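Local coordinates for protein FAD synthetase (Saccharomyces cerevisiae, PDB 2WSI) that catalyses the adenylation of flavin mononucleotide by ATP, forming the coenzyme flavin adenine dinucleotide and diphosphate, at residues 9-14 with 36-41; 65-70 with 204-209. All coordinates share one frame; numbering follows the deposited sequence.

Contact 1: residues 9-14 with 36-41; sequences MCYEIT and LTRKYL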
loop_
_atom_site.group_PDB
_atom_site.type_symbol
_atom_site.label_atom_id
_atom_site.label_comp_id
_atom_site.label_asym_id
_atom_site.label_seq_id
_atom_site.Cartn_x
_atom_site.Cartn_y
_atom_site.Cartn_z
ATOM N N MET A 9 14.046 -8.772 2.354
ATOM C CA MET A 9 14.175 -7.369 2.741
ATOM C C MET A 9 12.935 -6.900 3.530
ATOM O O MET A 9 13.053 -6.324 4.612
ATOM C CB MET A 9 14.399 -6.467 1.508
ATOM C CG MET A 9 14.527 -4.933 1.878
ATOM S SD MET A 9 14.656 -3.813 0.436
ATOM C CE MET A 9 12.955 -3.914 -0.178
ATOM N N CYS A 10 11.744 -7.156 2.998
ATOM C CA CYS A 10 10.515 -6.699 3.661
ATOM C C CYS A 10 10.352 -7.406 5.020
ATOM O O CYS A 10 9.892 -6.835 6.012
ATOM C CB CYS A 10 9.328 -6.981 2.740
ATOM S SG CYS A 10 9.308 -5.831 1.309
ATOM N N TYR A 11 10.775 -8.657 5.064
ATOM C CA TYR A 11 10.787 -9.400 6.310
ATOM C C TYR A 11 11.664 -8.704 7.345
ATOM O O TYR A 11 11.267 -8.589 8.509
ATOM C CB TYR A 11 11.259 -10.848 6.098
ATOM C CG TYR A 11 11.406 -11.576 7.410
ATOM C CD1 TYR A 11 10.289 -12.144 8.042
ATOM C CD2 TYR A 11 12.639 -11.678 8.034
ATOM C CE1 TYR A 11 10.406 -12.791 9.289
ATOM C CE2 TYR A 11 12.769 -12.337 9.278
ATOM C CZ TYR A 11 11.654 -12.891 9.884
ATOM O OH TYR A 11 11.781 -13.552 11.087
ATOM N N GLU A 12 12.849 -8.243 6.930
ATOM C CA GLU A 12 13.759 -7.569 7.867
ATOM C C GLU A 12 13.141 -6.262 8.333
ATOM O O GLU A 12 13.257 -5.886 9.504
ATOM C CB GLU A 12 15.132 -7.283 7.218
ATOM C CG GLU A 12 15.922 -8.541 6.845
ATOM C CD GLU A 12 17.303 -8.229 6.260
ATOM O OE1 GLU A 12 17.605 -7.049 5.964
ATOM O OE2 GLU A 12 18.105 -9.171 6.095
ATOM N N ILE A 13 12.479 -5.567 7.416
ATOM C CA ILE A 13 11.885 -4.266 7.740
ATOM C C ILE A 13 10.804 -4.440 8.777
ATOM O O ILE A 13 10.721 -3.696 9.743
ATOM C CB ILE A 13 11.339 -3.570 6.468
ATOM C CG1 ILE A 13 12.516 -3.050 5.629
ATOM C CG2 ILE A 13 10.417 -2.392 6.820
ATOM C CD1 ILE A 13 12.121 -2.515 4.222
ATOM N N THR A 14 9.958 -5.424 8.561
ATOM C CA THR A 14 8.817 -5.627 9.413
ATOM C C THR A 14 9.305 -6.124 10.774
ATOM O O THR A 14 8.881 -5.642 11.813
ATOM C CB THR A 14 7.848 -6.615 8.739
ATOM O OG1 THR A 14 7.464 -6.062 7.460
ATOM C CG2 THR A 14 6.603 -6.815 9.596
ATOM N N LEU A 36 -1.576 -8.507 13.560
ATOM C CA LEU A 36 -2.858 -9.015 13.101
ATOM C C LEU A 36 -2.877 -9.257 11.581
ATOM O O LEU A 36 -3.371 -10.270 11.119
ATOM C CB LEU A 36 -3.952 -8.027 13.449
ATOM C CG LEU A 36 -5.344 -8.452 13.005
ATOM C CD1 LEU A 36 -5.756 -9.808 13.625
ATOM C CD2 LEU A 36 -6.297 -7.333 13.412
ATOM N N THR A 37 -2.418 -8.283 10.807
ATOM C CA THR A 37 -2.334 -8.471 9.353
ATOM C C THR A 37 -1.523 -9.731 9.003
ATOM O O THR A 37 -1.928 -10.534 8.148
ATOM C CB THR A 37 -1.722 -7.239 8.682
ATOM O OG1 THR A 37 -2.598 -6.113 8.850
ATOM C CG2 THR A 37 -1.510 -7.482 7.192
ATOM N N ARG A 38 -0.384 -9.906 9.655
ATOM C CA ARG A 38 0.451 -11.084 9.390
ATOM C C ARG A 38 -0.279 -12.374 9.801
ATOM O O ARG A 38 -0.202 -13.391 9.100
ATOM C CB ARG A 38 1.839 -10.961 10.042
ATOM C CG ARG A 38 2.645 -9.755 9.453
ATOM C CD ARG A 38 4.182 -9.879 9.471
ATOM N NE ARG A 38 4.660 -11.153 8.937
ATOM C CZ ARG A 38 5.933 -11.484 8.812
ATOM N NH1 ARG A 38 6.877 -10.625 9.166
ATOM N NH2 ARG A 38 6.274 -12.681 8.360
ATOM N N LYS A 39 -1.032 -12.330 10.891
ATOM C CA LYS A 39 -1.803 -13.506 11.292
ATOM C C LYS A 39 -2.858 -13.865 10.241
ATOM O O LYS A 39 -3.002 -15.023 9.904
ATOM C CB LYS A 39 -2.462 -13.313 12.667
ATOM C CG LYS A 39 -1.504 -13.442 13.868
ATOM C CD LYS A 39 -0.752 -14.803 13.954
ATOM C CE LYS A 39 -1.632 -15.940 14.479
ATOM N NZ LYS A 39 -0.901 -17.254 14.623
ATOM N N TYR A 40 -3.598 -12.882 9.728
ATOM C CA TYR A 40 -4.538 -13.162 8.640
ATOM C C TYR A 40 -3.848 -13.878 7.462
ATOM O O TYR A 40 -4.341 -14.863 6.944
ATOM C CB TYR A 40 -5.139 -11.884 8.084
ATOM C CG TYR A 40 -6.074 -11.105 9.000
ATOM C CD1 TYR A 40 -7.000 -11.757 9.809
ATOM C CD2 TYR A 40 -6.070 -9.706 8.993
ATOM C CE1 TYR A 40 -7.874 -11.056 10.631
ATOM C CE2 TYR A 40 -6.974 -8.974 9.804
ATOM C CZ TYR A 40 -7.863 -9.671 10.614
ATOM O OH TYR A 40 -8.741 -8.991 11.418
ATOM N N LEU A 41 -2.716 -13.337 7.029
ATOM C CA LEU A 41 -2.021 -13.868 5.859
ATOM C C LEU A 41 -1.485 -15.272 6.093
ATOM O O LEU A 41 -1.744 -16.171 5.293
ATOM C CB LEU A 41 -0.876 -12.927 5.464
ATOM C CG LEU A 41 -1.415 -11.609 4.877
ATOM C CD1 LEU A 41 -0.301 -10.537 4.748
ATOM C CD2 LEU A 41 -2.060 -11.892 3.496
#

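Contact 2: residues 65-70 with 204-209; sequences DCQVLL and SFLLYS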
loop_
_atom_site.group_PDB
_atom_site.type_symbol
_atom_site.label_atom_id
_atom_site.label_comp_id
_atom_site.label_asym_id
_atom_site.label_seq_id
_atom_site.Cartn_x
_atom_site.Cartn_y
_atom_site.Cartn_z
ATOM N N ASP A 65 -1.533 2.801 0.963
ATOM C CA ASP A 65 -2.180 1.676 1.622
ATOM C C ASP A 65 -1.773 0.358 0.956
ATOM O O ASP A 65 -1.387 -0.606 1.632
ATOM C CB ASP A 65 -3.693 1.803 1.545
ATOM C CG ASP A 65 -4.264 2.891 2.461
ATOM O OD1 ASP A 65 -3.531 3.441 3.293
ATOM O OD2 ASP A 65 -5.470 3.191 2.340
ATOM N N CYS A 66 -1.863 0.271 -0.368
ATOM C CA CYS A 66 -1.511 -1.034 -0.939
ATOM C C CYS A 66 0.001 -1.252 -0.946
ATOM O O CYS A 66 0.457 -2.403 -0.905
ATOM C CB CYS A 66 -2.144 -1.290 -2.296
ATOM S SG CYS A 66 -1.714 -0.113 -3.384
ATOM N N GLN A 67 0.782 -0.179 -0.908
ATOM C CA GLN A 67 2.229 -0.322 -0.694
ATOM C C GLN A 67 2.575 -0.878 0.704
ATOM O O GLN A 67 3.430 -1.766 0.838
ATOM C CB GLN A 67 2.985 0.991 -0.870
ATOM C CG GLN A 67 4.510 0.688 -0.955
ATOM C CD GLN A 67 5.357 1.903 -1.187
ATOM O OE1 GLN A 67 4.871 3.034 -1.147
ATOM N NE2 GLN A 67 6.654 1.684 -1.403
ATOM N N VAL A 68 1.950 -0.346 1.754
ATOM C CA VAL A 68 2.186 -0.905 3.082
ATOM C C VAL A 68 1.808 -2.376 3.070
ATOM O O VAL A 68 2.563 -3.222 3.557
ATOM C CB VAL A 68 1.411 -0.145 4.194
ATOM C CG1 VAL A 68 1.356 -0.998 5.483
ATOM C CG2 VAL A 68 2.092 1.193 4.456
ATOM N N LEU A 69 0.639 -2.690 2.504
ATOM C CA LEU A 69 0.196 -4.080 2.434
ATOM C C LEU A 69 1.159 -4.948 1.648
ATOM O O LEU A 69 1.493 -6.069 2.050
ATOM C CB LEU A 69 -1.206 -4.189 1.836
ATOM C CG LEU A 69 -1.803 -5.596 1.881
ATOM C CD1 LEU A 69 -1.619 -6.251 3.264
ATOM C CD2 LEU A 69 -3.251 -5.611 1.417
ATOM N N LEU A 70 1.633 -4.424 0.527
ATOM C CA LEU A 70 2.592 -5.181 -0.277
ATOM C C LEU A 70 3.869 -5.483 0.503
ATOM O O LEU A 70 4.378 -6.603 0.459
ATOM C CB LEU A 70 2.924 -4.401 -1.566
ATOM C CG LEU A 70 3.946 -5.125 -2.439
ATOM C CD1 LEU A 70 3.466 -6.537 -2.795
ATOM C CD2 LEU A 70 4.214 -4.305 -3.723
ATOM N N SER A 204 3.443 5.750 10.003
ATOM C CA SER A 204 4.519 5.343 10.893
ATOM C C SER A 204 5.292 4.190 10.265
ATOM O O SER A 204 6.517 4.207 10.256
ATOM C CB SER A 204 4.006 4.902 12.258
ATOM O OG SER A 204 5.081 4.367 12.999
ATOM N N PHE A 205 4.578 3.185 9.757
ATOM C CA PHE A 205 5.256 2.040 9.144
ATOM C C PHE A 205 5.937 2.419 7.820
ATOM O O PHE A 205 7.088 2.061 7.568
ATOM C CB PHE A 205 4.277 0.877 8.939
ATOM C CG PHE A 205 4.939 -0.365 8.414
ATOM C CD1 PHE A 205 5.730 -1.145 9.241
ATOM C CD2 PHE A 205 4.819 -0.724 7.072
ATOM C CE1 PHE A 205 6.358 -2.288 8.772
ATOM C CE2 PHE A 205 5.441 -1.864 6.589
ATOM C CZ PHE A 205 6.212 -2.657 7.447
ATOM N N LEU A 206 5.247 3.169 6.971
ATOM C CA LEU A 206 5.785 3.436 5.631
ATOM C C LEU A 206 7.025 4.346 5.717
ATOM O O LEU A 206 7.996 4.127 5.025
ATOM C CB LEU A 206 4.690 4.012 4.728
ATOM C CG LEU A 206 5.028 4.178 3.245
ATOM C CD1 LEU A 206 5.507 2.832 2.677
ATOM C CD2 LEU A 206 3.826 4.712 2.498
ATOM N N LEU A 207 7.022 5.326 6.626
ATOM C CA LEU A 207 8.191 6.183 6.812
ATOM C C LEU A 207 9.331 5.413 7.452
ATOM O O LEU A 207 10.479 5.538 7.024
ATOM C CB LEU A 207 7.850 7.408 7.683
ATOM C CG LEU A 207 6.990 8.448 6.979
ATOM C CD1 LEU A 207 6.504 9.545 7.970
ATOM C CD2 LEU A 207 7.739 9.060 5.775
ATOM N N TYR A 208 9.032 4.620 8.484
ATOM C CA TYR A 208 10.065 3.741 9.044
ATOM C C TYR A 208 10.728 2.813 8.018
ATOM O O TYR A 208 11.932 2.520 8.138
ATOM C CB TYR A 208 9.533 2.874 10.177
ATOM C CG TYR A 208 10.665 2.055 10.809
ATOM C CD1 TYR A 208 11.565 2.660 11.682
ATOM C CD2 TYR A 208 10.841 0.705 10.510
ATOM C CE1 TYR A 208 12.619 1.942 12.263
ATOM C CE2 TYR A 208 11.909 -0.042 11.088
ATOM C CZ TYR A 208 12.779 0.604 11.972
ATOM O OH TYR A 208 13.821 -0.054 12.573
ATOM N N SER A 209 9.972 2.349 7.023
ATOM C CA SER A 209 10.509 1.345 6.082
ATOM C C SER A 209 11.645 1.910 5.243
ATOM O O SER A 209 12.472 1.152 4.705
ATOM C CB SER A 209 9.439 0.808 5.124
ATOM O OG SER A 209 9.056 1.777 4.155
#

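Contact 1: residues 9-14 with 36-41
With CG of Arg38 set beside its backbone N and opposite the carbonyl carbon (chi1 -63°), and the chain bent further out at chi3, the guanidinium of Arg38 is carried across to the methyl of Thr14 and the ring of Tyr11. On the facing helix, Tyr11 has CG trans to its own N (chi1 174°), which brings the ring across the end of the incoming arginine. The two side chains cross at about a right angle, and the ring and guanidinium planes stand 83° apart. Tyr11 CD1 lies in the guanidinium plane, at its edge, 3.9 Å from Arg38 NH1. The approach to the ring itself is oblique.

Thr14 meets the arginine from the opposite direction with its methyl: Thr14 CG2 is 3.8 Å from Arg38 NH1 and 3.9 Å from Arg38 CD, so both the charged tip and the aliphatic stem are touched. No hydrogen bond joins the two segments. The backbones stay well apart, the closest CA atoms being those of Thr14 and Arg38 at 10.0 Å, and one long side chain bridges most of that interval. Helices 3-18 and 25-45 are here the first two helices of the chain, both preceding the first strand of the sheet, and side chains of helix 64-87 pack against both: Glu79 forms a salt bridge with Arg38 NH2, Trp78 meets the Tyr11 ring, and Ser75 touches Thr14.

The hydroxyl of Thr14 is turned back to its own helix, where Thr14 OG1 donates to Cys10 O at 2.9 Å. That carbonyl also accepts the helical bond from Thr14 N, the two donors arriving from opposite faces of its plane. With OG1 held there, CG2 is the branch that faces Arg38.

Contact 2: residues 65-70 with 204-209
Helix-to-helix packing, almost wholly apolar, joins Val68 and Gln67 of helix 64-87 to Phe205 and Leu206 of helix 199-209, deep within the protein. The short axes of the two segments pass 10.1 Å apart at a crossing angle of 64°, and the backbones come nearest at Val68 and Leu206, whose CA atoms are 6.2 Å apart.

Val68 divides its two methyls between neighbouring residues of the other helix. Val68 CG1, placed trans to the backbone N (chi1 163°), touches Phe205 CD2 at 3.8 Å, meeting the ring obliquely. Val68 CG2 lies 3.8 Å from Leu206 CB. The branch of Leu206 extends onward to Gln67, and the two side chains cross nearly perpendicularly: Leu206 CD1 lies 3.9 Å from Gln67 OE1 and 4.0 Å from Gln67 CD, while Leu206 CD2 stands 4.1 Å from the same OE1. Leucine methyls thus pack against the amide end of an extended glutamine. The NE2 end of that amide is satisfied elsewhere: it donates to Pro212 O and is also hydrogen-bonded to Tyr127 OH, which holds the buried group in place.

Within 204-209, Ser209 OG donates to Leu206 O at 2.7 Å, turning the serine hydroxyl back onto the helix. Tyr17 meets the Phe205 ring edge-to-face, and Ile34, Leu71 and Leu72 are among the residues that pack on Phe205.

Helix 64-87 follows strand 56-59, a middle strand of the parallel part of the sheet, and its early turn places Cys66 in contact with the bound FAD. A nucleotide site at the start of a helix that follows a central parallel strand is characteristic of the HUP-type alpha/beta domain of the PAPS reductase family.

Overall arrangement
Contact 1 and contact 2 are both largely buried, but contact 2 lies deeper, its centre about 6 Å from the centre of the chain against 13 Å for contact 1, and all four of its touching residues are enclosed, whereas Tyr11 in contact 1 is partly exposed. They involve four different helices, yet the centres are only about 11 Å apart and the two meet directly: Thr14 OG1 packs 3.6 Å from Phe205 CZ. Helix 64-87, one partner in contact 2, also supplies Glu79 to Arg38. A long charged side chain spans separated helices in 9-14 with 36-41, away from the annotated sites; valine and leucine branches, an aromatic ring and a glutamine amide pack in 65-70 with 204-209, beside the FAD pocket.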